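Local coordinates for protein phenylalanine--tRNA ligase beta subunit (Pyrococcus horikoshii, PDB 2CXI) that forms, with the alpha subunit, the enzyme that joins phenylalanine to its tRNA using ATP; this amino-terminal fragment includes the amino acid-editing domain, at residues Tyr156-Lys161 with Lys196-Leu201; His191-Lys196 with Pro213-Ser218; Glu163-Leu168 with Gly207-Met212; Thr90-Glu95 with Lys151-Tyr156. All coordinates share one frame; numbering follows the deposited sequence.

Overall arrangement
Contacts 1 and 4 share Y156 and strand 154-159, which pairs with 199-204 antiparallel in contact 1 and with 84-93 in parallel in contact 4; their centres are about 14 Å apart. D94 of contact 4 also bonds through its carboxylate to the backbone N of A158. Contact 2 lies nearest to contact 1, about 9 Å between centres; the two share K196, and Y199 reaches the carbonyl of K194. The centre of contact 3 is about 12 Å from those of contacts 1 and 2; it touches contact 1 where L201 packs on V209 and M212, and contact 2 where S218 N bonds to L210 O. Contacts 3 and 4 do not touch. All four lie away from the residues predicted to bind magnesium.

Contact 1: residues Tyr156-Lys161 with Lys196-Leu201; sequences YKAAEK and KQFYPL
K161 NZ gives a hydrogen bond to K196 O at 2.6 Å, approaching nearly along the C=O axis, and makes a weaker one to K194 O, to which Y199 OH is also bonded. Four backbone hydrogen bonds follow, K157 N and O with L201, A159 N and O with Y199, the straightest being K157 N to L201 O at 2.8 Å (172° at the hydrogen). This is an antiparallel ladder within the mixed sheet of the B3/4 editing domain, with A158 and P200 as the non-hydrogen-bonded pair. The K161 chain gets to its acceptor by passing over the Y199 ring. With CG anti to the carbonyl carbon (chi1 -60°), that methylene sits above one face, 4.0 Å from the ring centroid and toward the rim, a CH-pi contact; the extended chain beyond it crosses the tyrosine at about a right angle. An alanine in place of K161 would probably leave K196 O without its ammonium partner and the Y199 ring without this methylene contact. On the face of A158 and P200, A158 CB meets F198 CB at 3.7 Å, and Y156 CE1 lies 3.6 Å from P200 CB, while Y156 OH bonds away to R101 O. On the other face A159 CB packs 3.8 Å from L201 CD2. E160 runs alongside F198, its carboxylate plane turned 88° from the ring and OE1 in the ring plane at the edge.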
loop_
_atom_site.group_PDB
_atom_site.type_symbol
_atom_site.label_atom_id
_atom_site.label_comp_id
_atom_site.label_asym_id
_atom_site.label_seq_id
_atom_site.Cartn_x
_atom_site.Cartn_y
_atom_site.Cartn_z
ATOM N N TYR A 156 7.915 -14.901 7.507
ATOM C CA TYR A 156 8.550 -16.016 8.187
ATOM C C TYR A 156 9.264 -15.402 9.417
ATOM O O TYR A 156 10.255 -14.667 9.271
ATOM C CB TYR A 156 9.510 -16.708 7.207
ATOM C CG TYR A 156 10.337 -17.803 7.827
ATOM C CD1 TYR A 156 9.755 -18.768 8.656
ATOM C CD2 TYR A 156 11.705 -17.901 7.536
ATOM C CE1 TYR A 156 10.540 -19.776 9.224
ATOM C CE2 TYR A 156 12.477 -18.920 8.070
ATOM C CZ TYR A 156 11.877 -19.839 8.927
ATOM O OH TYR A 156 12.660 -20.814 9.491
ATOM N N LYS A 157 8.695 -15.618 10.592
ATOM C CA LYS A 157 9.078 -14.855 11.783
ATOM C C LYS A 157 9.389 -15.676 13.033
ATOM O O LYS A 157 8.973 -16.830 13.161
ATOM C CB LYS A 157 7.985 -13.806 12.117
ATOM C CG LYS A 157 6.656 -14.436 12.605
ATOM C CD LYS A 157 5.737 -13.348 13.109
ATOM C CE LYS A 157 4.456 -13.964 13.680
ATOM N NZ LYS A 157 3.844 -13.146 14.824
ATOM N N ALA A 158 10.110 -15.048 13.967
ATOM C CA ALA A 158 10.305 -15.608 15.288
ATOM C C ALA A 158 9.049 -15.249 16.077
ATOM O O ALA A 158 8.744 -14.085 16.228
ATOM C CB ALA A 158 11.565 -14.996 15.945
ATOM N N ALA A 159 8.331 -16.266 16.531
ATOM C CA ALA A 159 7.091 -16.115 17.291
ATOM C C ALA A 159 7.232 -16.493 18.776
ATOM O O ALA A 159 7.955 -17.438 19.138
ATOM C CB ALA A 159 6.003 -16.973 16.662
ATOM N N GLU A 160 6.481 -15.767 19.607
ATOM C CA GLU A 160 6.235 -16.133 20.997
ATOM C C GLU A 160 5.629 -17.533 21.086
ATOM O O GLU A 160 4.809 -17.930 20.247
ATOM C CB GLU A 160 5.266 -15.124 21.649
ATOM C CG GLU A 160 5.747 -13.668 21.663
ATOM C CD GLU A 160 6.884 -13.408 22.660
ATOM O OE1 GLU A 160 7.187 -14.289 23.508
ATOM O OE2 GLU A 160 7.504 -12.323 22.591
ATOM N N LYS A 161 6.030 -18.260 22.126
ATOM C CA LYS A 161 5.580 -19.625 22.353
ATOM C C LYS A 161 4.083 -19.734 22.728
ATOM O O LYS A 161 3.512 -20.834 22.709
ATOM C CB LYS A 161 6.437 -20.270 23.440
ATOM C CG LYS A 161 7.904 -20.330 23.107
ATOM C CD LYS A 161 8.683 -21.126 24.122
ATOM C CE LYS A 161 10.158 -20.947 23.846
ATOM N NZ LYS A 161 11.009 -22.053 24.368
ATOM N N LYS A 196 14.735 -23.016 22.092
ATOM C CA LYS A 196 14.975 -21.623 21.673
ATOM C C LYS A 196 13.956 -20.698 22.319
ATOM O O LYS A 196 12.930 -21.148 22.837
ATOM C CB LYS A 196 14.931 -21.494 20.155
ATOM C CG LYS A 196 15.787 -22.528 19.415
ATOM C CD LYS A 196 17.291 -22.479 19.780
ATOM C CE LYS A 196 17.981 -21.203 19.327
ATOM N NZ LYS A 196 19.479 -21.306 19.494
ATOM N N GLN A 197 14.252 -19.404 22.314
ATOM C CA GLN A 197 13.373 -18.427 22.927
ATOM C C GLN A 197 12.081 -18.244 22.128
ATOM O O GLN A 197 11.029 -17.995 22.712
ATOM C CB GLN A 197 14.108 -17.104 23.055
ATOM C CG GLN A 197 13.494 -16.152 24.042
ATOM C CD GLN A 197 14.061 -14.765 23.899
ATOM O OE1 GLN A 197 15.117 -14.569 23.256
ATOM N NE2 GLN A 197 13.367 -13.783 24.486
ATOM N N PHE A 198 12.176 -18.360 20.797
ATOM C CA PHE A 198 11.031 -18.162 19.892
ATOM C C PHE A 198 10.937 -19.349 18.930
ATOM O O PHE A 198 11.942 -20.048 18.702
ATOM C CB PHE A 198 11.170 -16.868 19.091
ATOM C CG PHE A 198 11.359 -15.646 19.942
ATOM C CD1 PHE A 198 10.359 -15.233 20.824
ATOM C CD2 PHE A 198 12.544 -14.918 19.874
ATOM C CE1 PHE A 198 10.552 -14.110 21.649
ATOM C CE2 PHE A 198 12.748 -13.775 20.682
ATOM C CZ PHE A 198 11.737 -13.374 21.567
ATOM N N TYR A 199 9.740 -19.611 18.405
ATOM C CA TYR A 199 9.590 -20.660 17.362
ATOM C C TYR A 199 9.299 -20.022 16.003
ATOM O O TYR A 199 8.653 -18.958 15.943
ATOM C CB TYR A 199 8.494 -21.669 17.719
ATOM C CG TYR A 199 8.638 -22.360 19.058
ATOM C CD1 TYR A 199 9.899 -22.576 19.640
ATOM C CD2 TYR A 199 7.504 -22.810 19.744
ATOM C CE1 TYR A 199 10.027 -23.215 20.864
ATOM C CE2 TYR A 199 7.619 -23.464 20.963
ATOM C CZ TYR A 199 8.893 -23.643 21.524
ATOM O OH TYR A 199 9.013 -24.298 22.717
ATOM N N PRO A 200 9.783 -20.632 14.916
ATOM C CA PRO A 200 9.539 -20.075 13.579
ATOM C C PRO A 200 8.052 -20.217 13.246
ATOM O O PRO A 200 7.443 -21.259 13.527
ATOM C CB PRO A 200 10.388 -20.973 12.641
ATOM C CG PRO A 200 11.311 -21.779 13.564
ATOM C CD PRO A 200 10.572 -21.888 14.865
ATOM N N LEU A 201 7.485 -19.171 12.670
ATOM C CA LEU A 201 6.106 -19.209 12.236
ATOM C C LEU A 201 6.016 -18.583 10.831
ATOM O O LEU A 201 6.628 -17.554 10.560
ATOM C CB LEU A 201 5.229 -18.440 13.241
ATOM C CG LEU A 201 3.806 -18.937 13.441
ATOM C CD1 LEU A 201 3.834 -20.387 13.957
ATOM C CD2 LEU A 201 3.092 -18.017 14.459
#

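Contact 2: residues His191-Lys196 with Pro213-Ser218; sequences HLIKDK and PPIINS
L192 and I193 come up to P214 and I215 without any strand pairing: the closest CA atoms, those of L192 and P214, are 8.1 Å apart. I193 starts a type I beta turn that ends at K196 and is closed by K196 N bonding to I193 O at 3.0 Å. In the other segment, the chain reaches P214 through a cis peptide bond, and I215 and I216 both face M212 as a classic beta bulge just as strand 216-217 begins. What joins the segments is aliphatic packing. I193 supplies both of its branches. CG1 lies between the backbone N and the carbonyl carbon (chi1 66°), and from it CD1 extends to meet I215 CG1 at 3.7 Å, the two isoleucines reaching tip to tip. The other branch, CG2, lies 3.8 Å from P214 CD, as the isoleucine and the proline slide past each other in opposite directions. L192 adds one methyl: its CD1 touches P214 CG at 3.8 Å, the two side chains crossing obliquely. The carbonyls of P214 and I215 both take hydrogen bonds from R137 NH1, so that one guanidinium nitrogen holds the two. L180 of helix 176-182 touches both I193 and I215, Y189 of helix 184-189 packs on I215, and P213 rests against D234 and T236 of strand 231-237.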
loop_
_atom_site.group_PDB
_atom_site.type_symbol
_atom_site.label_atom_id
_atom_site.label_comp_id
_atom_site.label_asym_id
_atom_site.label_seq_id
_atom_site.Cartn_x
_atom_site.Cartn_y
_atom_site.Cartn_z
ATOM N N HIS A 191 12.338 -31.064 19.150
ATOM C CA HIS A 191 13.666 -30.865 19.740
ATOM C C HIS A 191 14.510 -29.912 18.897
ATOM O O HIS A 191 15.434 -29.262 19.429
ATOM C CB HIS A 191 14.389 -32.196 19.915
ATOM C CG HIS A 191 14.786 -32.846 18.624
ATOM N ND1 HIS A 191 16.047 -32.716 18.082
ATOM C CD2 HIS A 191 14.092 -33.633 17.772
ATOM C CE1 HIS A 191 16.111 -33.401 16.954
ATOM N NE2 HIS A 191 14.936 -33.962 16.741
ATOM N N LEU A 192 14.149 -29.794 17.607
ATOM C CA LEU A 192 14.862 -28.901 16.664
ATOM C C LEU A 192 14.743 -27.432 17.034
ATOM O O LEU A 192 15.595 -26.621 16.653
ATOM C CB LEU A 192 14.378 -29.124 15.219
ATOM C CG LEU A 192 14.611 -30.533 14.620
ATOM C CD1 LEU A 192 14.016 -30.650 13.206
ATOM C CD2 LEU A 192 16.085 -30.892 14.590
ATOM N N ILE A 193 13.687 -27.116 17.781
ATOM C CA ILE A 193 13.324 -25.727 18.141
ATOM C C ILE A 193 12.928 -25.484 19.608
ATOM O O ILE A 193 12.986 -24.346 20.071
ATOM C CB ILE A 193 12.170 -25.185 17.199
ATOM C CG1 ILE A 193 10.862 -25.944 17.425
ATOM C CG2 ILE A 193 12.606 -25.180 15.691
ATOM C CD1 ILE A 193 9.663 -25.300 16.748
ATOM N N LYS A 194 12.513 -26.528 20.324
ATOM C CA LYS A 194 11.875 -26.348 21.647
ATOM C C LYS A 194 12.650 -25.562 22.704
ATOM O O LYS A 194 12.030 -24.930 23.564
ATOM C CB LYS A 194 11.377 -27.676 22.236
ATOM C CG LYS A 194 12.476 -28.690 22.577
ATOM C CD LYS A 194 12.164 -29.346 23.906
ATOM C CE LYS A 194 13.241 -30.348 24.327
ATOM N NZ LYS A 194 12.901 -31.635 23.679
ATOM N N ASP A 195 13.982 -25.587 22.632
ATOM C CA ASP A 195 14.856 -24.927 23.609
ATOM C C ASP A 195 15.246 -23.503 23.227
ATOM O O ASP A 195 15.963 -22.853 23.976
ATOM C CB ASP A 195 16.103 -25.769 23.850
ATOM C CG ASP A 195 15.750 -27.130 24.445
ATOM O OD1 ASP A 195 15.134 -27.133 25.538
ATOM O OD2 ASP A 195 15.989 -28.226 23.883
ATOM N N LYS A 196 14.735 -23.016 22.092
ATOM C CA LYS A 196 14.975 -21.623 21.673
ATOM C C LYS A 196 13.956 -20.698 22.319
ATOM O O LYS A 196 12.930 -21.148 22.837
ATOM C CB LYS A 196 14.931 -21.494 20.155
ATOM C CG LYS A 196 15.787 -22.528 19.415
ATOM C CD LYS A 196 17.291 -22.479 19.780
ATOM C CE LYS A 196 17.981 -21.203 19.327
ATOM N NZ LYS A 196 19.479 -21.306 19.494
ATOM N N PRO A 213 7.342 -23.953 10.713
ATOM C CA PRO A 213 8.514 -24.755 10.290
ATOM C C PRO A 213 9.423 -25.114 11.488
ATOM O O PRO A 213 9.568 -24.301 12.423
ATOM C CB PRO A 213 9.239 -23.838 9.309
ATOM C CG PRO A 213 8.146 -22.912 8.772
ATOM C CD PRO A 213 7.282 -22.654 10.025
ATOM N N PRO A 214 10.024 -26.300 11.505
ATOM C CA PRO A 214 9.832 -27.370 10.523
ATOM C C PRO A 214 8.913 -28.465 11.057
ATOM O O PRO A 214 9.162 -29.664 10.817
ATOM C CB PRO A 214 11.260 -27.948 10.416
ATOM C CG PRO A 214 11.782 -27.863 11.863
ATOM C CD PRO A 214 11.081 -26.641 12.480
ATOM N N ILE A 215 7.859 -28.063 11.763
ATOM C CA ILE A 215 7.040 -28.960 12.591
ATOM C C ILE A 215 5.751 -29.432 11.901
ATOM O O ILE A 215 5.589 -30.620 11.648
ATOM C CB ILE A 215 6.718 -28.276 13.952
ATOM C CG1 ILE A 215 8.020 -27.836 14.681
ATOM C CG2 ILE A 215 5.819 -29.211 14.856
ATOM C CD1 ILE A 215 9.057 -29.006 14.983
ATOM N N ILE A 216 4.858 -28.507 11.549
ATOM C CA ILE A 216 3.543 -28.881 11.015
ATOM C C ILE A 216 2.893 -27.678 10.336
ATOM O O ILE A 216 3.098 -26.531 10.759
ATOM C CB ILE A 216 2.615 -29.390 12.188
ATOM C CG1 ILE A 216 1.347 -30.103 11.668
ATOM C CG2 ILE A 216 2.339 -28.276 13.239
ATOM C CD1 ILE A 216 1.684 -31.427 10.981
ATOM N N ASN A 217 2.088 -27.972 9.319
ATOM C CA ASN A 217 1.234 -27.000 8.673
ATOM C C ASN A 217 -0.093 -26.794 9.426
ATOM O O ASN A 217 -0.465 -27.587 10.325
ATOM C CB ASN A 217 0.998 -27.368 7.174
ATOM C CG ASN A 217 0.461 -28.789 6.969
ATOM O OD1 ASN A 217 0.749 -29.714 7.754
ATOM N ND2 ASN A 217 -0.276 -28.984 5.879
ATOM N N SER A 218 -0.825 -25.754 9.050
ATOM C CA SER A 218 -2.095 -25.516 9.696
ATOM C C SER A 218 -3.237 -26.369 9.108
ATOM O O SER A 218 -3.195 -26.828 7.941
ATOM C CB SER A 218 -2.446 -24.049 9.619
ATOM O OG SER A 218 -2.871 -23.776 8.319
#

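Contact 3: residues Glu163-Leu168 with Gly207-Met212; sequences EKFAPL and GNVLSM
V209, whose side chain packs against F165, and its neighbour L210 both offer their carbonyl oxygens to S218 OG; the two bonds are weak, but the same hydroxyl oxygen also accepts a firmer one from T221 N. Between the segments themselves the contact is apolar and centres on the F165 ring. With CG between the backbone N and the carbonyl carbon (chi1 76°), the ring is carried across V209, whose CG1 sits over the middle of one face, 3.7 Å from the centroid and 14° off the normal, a CH-pi contact. The valine and the phenylalanine cross at about a right angle, with V209 CB also 3.7 Å from F165 CB. Further out, F165 CE1 lies 4.0 Å from CB of M212, a selenomethionine in this crystal. An alanine in place of F165 would probably open a gap beside V209 CG1 and M212 CB, although the contact of F165 CB with the valine would remain. F165 thus reaches from the short strand 164-165, paired with 174-175, onto strand 209-212 of the main sheet. From helix 176-182, L176 and I179 each touch both F165 and M212, while I203 of strand 199-204 packs on V209.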
loop_
_atom_site.group_PDB
_atom_site.type_symbol
_atom_site.label_atom_id
_atom_site.label_comp_id
_atom_site.label_asym_id
_atom_site.label_seq_id
_atom_site.Cartn_x
_atom_site.Cartn_y
_atom_site.Cartn_z
ATOM N N GLU A 163 1.758 -17.814 21.077
ATOM C CA GLU A 163 0.954 -17.711 19.833
ATOM C C GLU A 163 0.163 -18.996 19.582
ATOM O O GLU A 163 0.587 -20.086 19.964
ATOM C CB GLU A 163 1.817 -17.411 18.594
ATOM C CG GLU A 163 2.492 -16.051 18.535
ATOM C CD GLU A 163 1.538 -14.868 18.655
ATOM O OE1 GLU A 163 0.405 -14.934 18.125
ATOM O OE2 GLU A 163 1.936 -13.846 19.277
ATOM N N LYS A 164 -0.982 -18.859 18.908
ATOM C CA LYS A 164 -1.880 -19.986 18.686
ATOM C C LYS A 164 -2.230 -20.163 17.217
ATOM O O LYS A 164 -2.336 -19.191 16.473
ATOM C CB LYS A 164 -3.210 -19.783 19.448
ATOM C CG LYS A 164 -3.101 -19.730 20.959
ATOM C CD LYS A 164 -4.530 -19.975 21.553
ATOM C CE LYS A 164 -4.736 -19.243 22.874
ATOM N NZ LYS A 164 -6.210 -19.019 23.128
ATOM N N PHE A 165 -2.462 -21.419 16.829
ATOM C CA PHE A 165 -3.160 -21.764 15.583
ATOM C C PHE A 165 -3.575 -23.233 15.697
ATOM O O PHE A 165 -3.105 -23.935 16.592
ATOM C CB PHE A 165 -2.277 -21.485 14.336
ATOM C CG PHE A 165 -1.153 -22.517 14.087
ATOM C CD1 PHE A 165 0.061 -22.444 14.786
ATOM C CD2 PHE A 165 -1.293 -23.483 13.073
ATOM C CE1 PHE A 165 1.117 -23.367 14.538
ATOM C CE2 PHE A 165 -0.282 -24.432 12.824
ATOM C CZ PHE A 165 0.955 -24.364 13.559
ATOM N N ALA A 166 -4.450 -23.683 14.799
ATOM C CA ALA A 166 -4.933 -25.061 14.783
ATOM C C ALA A 166 -4.033 -25.837 13.845
ATOM O O ALA A 166 -4.072 -25.592 12.618
ATOM C CB ALA A 166 -6.394 -25.123 14.271
ATOM N N PRO A 167 -3.224 -26.749 14.391
ATOM C CA PRO A 167 -2.325 -27.543 13.534
ATOM C C PRO A 167 -3.135 -28.594 12.772
ATOM O O PRO A 167 -4.267 -28.917 13.167
ATOM C CB PRO A 167 -1.323 -28.156 14.527
ATOM C CG PRO A 167 -2.155 -28.330 15.833
ATOM C CD PRO A 167 -3.126 -27.134 15.824
ATOM N N LEU A 168 -2.581 -29.057 11.655
ATOM C CA LEU A 168 -3.179 -30.075 10.815
ATOM C C LEU A 168 -3.665 -31.267 11.650
ATOM O O LEU A 168 -2.895 -31.856 12.423
ATOM C CB LEU A 168 -2.163 -30.590 9.793
ATOM C CG LEU A 168 -2.666 -31.672 8.838
ATOM C CD1 LEU A 168 -3.443 -31.062 7.709
ATOM C CD2 LEU A 168 -1.508 -32.499 8.296
ATOM N N GLY A 207 -2.702 -12.394 9.594
ATOM C CA GLY A 207 -2.499 -13.158 10.827
ATOM C C GLY A 207 -2.856 -14.628 10.727
ATOM O O GLY A 207 -2.850 -15.322 11.727
ATOM N N ASN A 208 -3.158 -15.118 9.532
ATOM C CA ASN A 208 -3.418 -16.557 9.371
ATOM C C ASN A 208 -2.118 -17.322 9.238
ATOM O O ASN A 208 -1.296 -17.047 8.353
ATOM C CB ASN A 208 -4.323 -16.830 8.167
ATOM C CG ASN A 208 -5.592 -16.021 8.241
ATOM O OD1 ASN A 208 -6.464 -16.288 9.073
ATOM N ND2 ASN A 208 -5.660 -14.977 7.442
ATOM N N VAL A 209 -1.957 -18.283 10.133
ATOM C CA VAL A 209 -0.724 -19.075 10.198
ATOM C C VAL A 209 -0.807 -20.198 9.192
ATOM O O VAL A 209 -1.682 -21.104 9.287
ATOM C CB VAL A 209 -0.495 -19.652 11.622
ATOM C CG1 VAL A 209 0.730 -20.600 11.647
ATOM C CG2 VAL A 209 -0.352 -18.535 12.643
ATOM N N LEU A 210 0.120 -20.134 8.241
ATOM C CA LEU A 210 0.368 -21.209 7.291
ATOM C C LEU A 210 0.945 -22.456 7.952
ATOM O O LEU A 210 0.439 -23.556 7.724
ATOM C CB LEU A 210 1.317 -20.718 6.175
ATOM C CG LEU A 210 0.682 -19.944 5.031
ATOM C CD1 LEU A 210 0.287 -18.518 5.533
ATOM C CD2 LEU A 210 1.720 -19.875 3.891
ATOM N N SER A 211 1.999 -22.285 8.756
ATOM C CA SER A 211 2.701 -23.418 9.342
ATOM C C SER A 211 3.635 -22.943 10.449
ATOM O O SER A 211 3.886 -21.733 10.597
ATOM C CB SER A 211 3.517 -24.127 8.236
ATOM O OG SER A 211 4.635 -23.308 7.849
HETATM N N MSE A 212 4.145 -23.894 11.235
HETATM C CA MSE A 212 5.284 -23.626 12.081
HETATM C C MSE A 212 6.466 -24.475 11.604
HETATM O O MSE A 212 6.562 -25.650 11.997
HETATM C CB MSE A 212 4.924 -23.972 13.543
HETATM C CG MSE A 212 6.114 -23.966 14.472
HETATM SE SE MSE A 212 5.609 -24.172 16.398
HETATM C CE MSE A 212 4.589 -25.709 16.304
#

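Contact 4: residues Thr90-Glu95 with Lys151-Tyr156; sequences TVYVDE and KPPIYY
Y92 and Y155 stand side by side on 84-93 and 154-159, neighbouring parallel strands of a mixed sheet that runs through the B3/4 editing domain. Both have CG anti to the carbonyl carbon (chi1 -61° in each), which starts the two side chains in the same direction. The planes are only 20° from parallel, but the rings are offset, with centroids 5.2 Å apart and little overlap; the touch is Y92 CD2 against Y155 CE2 at 3.4 Å. P153 CB comes to the edge of the Y92 ring, 3.7 Å from CE2, and T90 CG2 lies over one of its faces. A regular parallel ladder joins the backbones: I154 N bonds to T90 O, Y92 N to I154 O, Y156 N to Y92 O at 2.8 Å, and D94 N to Y156 O. V91 CA adds a CA-H...O contact to I154 O at 3.1 Å. On the face away from the tyrosine pair, V91 CG2 meets I154 CB at 4.0 Å, and V93 CG1 lies 3.7 Å from Y156 CD2. The hydroxyls of Y92 and Y155 are held by the second subunit, another copy of this protein: S18 of that chain bonds to Y92 OH through its backbone N and to Y155 OH through its OG. The two strands are flanked in the sheet by 260-267 and 199-204. D94 ends the pairing, its OD1 bonding to K96 N and its OD2 to A158 N.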
loop_
_atom_site.group_PDB
_atom_site.type_symbol
_atom_site.label_atom_id
_atom_site.label_comp_id
_atom_site.label_asym_id
_atom_site.label_seq_id
_atom_site.Cartn_x
_atom_site.Cartn_y
_atom_site.Cartn_z
ATOM N N THR A 90 6.033 -10.442 -1.946
ATOM C CA THR A 90 7.140 -10.332 -1.024
ATOM C C THR A 90 6.967 -11.248 0.186
ATOM O O THR A 90 5.858 -11.371 0.759
ATOM C CB THR A 90 7.243 -8.869 -0.531
ATOM O OG1 THR A 90 7.560 -8.031 -1.650
ATOM C CG2 THR A 90 8.429 -8.695 0.382
ATOM N N VAL A 91 8.059 -11.889 0.578
ATOM C CA VAL A 91 8.117 -12.607 1.861
ATOM C C VAL A 91 9.222 -11.983 2.713
ATOM O O VAL A 91 10.310 -11.780 2.233
ATOM C CB VAL A 91 8.401 -14.134 1.674
ATOM C CG1 VAL A 91 8.452 -14.889 3.037
ATOM C CG2 VAL A 91 7.389 -14.717 0.710
ATOM N N TYR A 92 8.918 -11.703 3.979
ATOM C CA TYR A 92 9.916 -11.170 4.912
ATOM C C TYR A 92 10.452 -12.260 5.802
ATOM O O TYR A 92 9.670 -12.994 6.416
ATOM C CB TYR A 92 9.289 -10.069 5.761
ATOM C CG TYR A 92 8.808 -8.931 4.901
ATOM C CD1 TYR A 92 9.708 -7.922 4.496
ATOM C CD2 TYR A 92 7.466 -8.859 4.464
ATOM C CE1 TYR A 92 9.270 -6.870 3.691
ATOM C CE2 TYR A 92 7.023 -7.789 3.665
ATOM C CZ TYR A 92 7.936 -6.790 3.311
ATOM O OH TYR A 92 7.549 -5.741 2.495
ATOM N N VAL A 93 11.780 -12.386 5.838
ATOM C CA VAL A 93 12.451 -13.295 6.789
ATOM C C VAL A 93 13.064 -12.571 7.994
ATOM O O VAL A 93 13.998 -11.762 7.847
ATOM C CB VAL A 93 13.511 -14.187 6.066
ATOM C CG1 VAL A 93 14.191 -15.152 7.062
ATOM C CG2 VAL A 93 12.840 -14.932 4.943
ATOM N N ASP A 94 12.513 -12.874 9.171
ATOM C CA ASP A 94 12.910 -12.268 10.443
ATOM C C ASP A 94 14.362 -12.560 10.842
ATOM O O ASP A 94 14.787 -13.735 10.930
ATOM C CB ASP A 94 11.985 -12.820 11.518
ATOM C CG ASP A 94 12.032 -12.046 12.801
ATOM O OD1 ASP A 94 12.885 -11.135 12.986
ATOM O OD2 ASP A 94 11.229 -12.311 13.694
ATOM N N GLU A 95 15.140 -11.500 11.088
ATOM C CA GLU A 95 16.526 -11.679 11.529
ATOM C C GLU A 95 16.604 -12.387 12.854
ATOM O O GLU A 95 17.604 -13.031 13.159
ATOM C CB GLU A 95 17.287 -10.344 11.604
ATOM C CG GLU A 95 16.779 -9.362 12.648
ATOM C CD GLU A 95 17.640 -8.092 12.700
ATOM O OE1 GLU A 95 18.787 -8.107 12.156
ATOM O OE2 GLU A 95 17.162 -7.079 13.270
ATOM N N LYS A 151 -3.015 -14.474 2.080
ATOM C CA LYS A 151 -2.941 -13.051 1.752
ATOM C C LYS A 151 -1.531 -12.517 1.980
ATOM O O LYS A 151 -1.114 -12.299 3.121
ATOM C CB LYS A 151 -3.967 -12.238 2.545
ATOM C CG LYS A 151 -4.076 -10.773 2.076
ATOM C CD LYS A 151 -5.102 -10.010 2.967
ATOM C CE LYS A 151 -5.405 -8.641 2.414
ATOM N NZ LYS A 151 -6.651 -8.039 3.076
ATOM N N PRO A 152 -0.841 -12.265 0.883
ATOM C CA PRO A 152 0.515 -11.709 0.910
ATOM C C PRO A 152 0.442 -10.177 1.294
ATOM O O PRO A 152 -0.632 -9.576 1.158
ATOM C CB PRO A 152 0.987 -11.904 -0.519
ATOM C CG PRO A 152 -0.304 -11.754 -1.350
ATOM C CD PRO A 152 -1.357 -12.447 -0.490
ATOM N N PRO A 153 1.511 -9.565 1.805
ATOM C CA PRO A 153 2.838 -10.181 2.001
ATOM C C PRO A 153 2.836 -11.331 3.012
ATOM O O PRO A 153 1.921 -11.424 3.871
ATOM C CB PRO A 153 3.660 -8.999 2.566
ATOM C CG PRO A 153 3.081 -7.830 1.840
ATOM C CD PRO A 153 1.589 -8.084 1.954
ATOM N N ILE A 154 3.866 -12.176 2.923
ATOM C CA ILE A 154 3.993 -13.332 3.851
ATOM C C ILE A 154 5.188 -13.075 4.768
ATOM O O ILE A 154 6.181 -12.478 4.335
ATOM C CB ILE A 154 4.152 -14.689 3.058
ATOM C CG1 ILE A 154 3.019 -14.868 2.026
ATOM C CG2 ILE A 154 4.253 -15.869 4.034
ATOM C CD1 ILE A 154 1.590 -14.909 2.586
ATOM N N TYR A 155 5.079 -13.503 6.016
ATOM C CA TYR A 155 6.123 -13.323 7.049
ATOM C C TYR A 155 6.612 -14.657 7.595
ATOM O O TYR A 155 5.820 -15.444 8.029
ATOM C CB TYR A 155 5.544 -12.498 8.209
ATOM C CG TYR A 155 5.112 -11.140 7.740
ATOM C CD1 TYR A 155 3.861 -10.948 7.169
ATOM C CD2 TYR A 155 5.993 -10.050 7.828
ATOM C CE1 TYR A 155 3.460 -9.675 6.693
ATOM C CE2 TYR A 155 5.633 -8.819 7.376
ATOM C CZ TYR A 155 4.370 -8.625 6.811
ATOM O OH TYR A 155 4.037 -7.356 6.371
ATOM N N TYR A 156 7.915 -14.901 7.507
ATOM C CA TYR A 156 8.550 -16.016 8.187
ATOM C C TYR A 156 9.264 -15.402 9.417
ATOM O O TYR A 156 10.255 -14.667 9.271
ATOM C CB TYR A 156 9.510 -16.708 7.207
ATOM C CG TYR A 156 10.337 -17.803 7.827
ATOM C CD1 TYR A 156 9.755 -18.768 8.656
ATOM C CD2 TYR A 156 11.705 -17.901 7.536
ATOM C CE1 TYR A 156 10.540 -19.776 9.224
ATOM C CE2 TYR A 156 12.477 -18.920 8.070
ATOM C CZ TYR A 156 11.877 -19.839 8.927
ATOM O OH TYR A 156 12.660 -20.814 9.491
#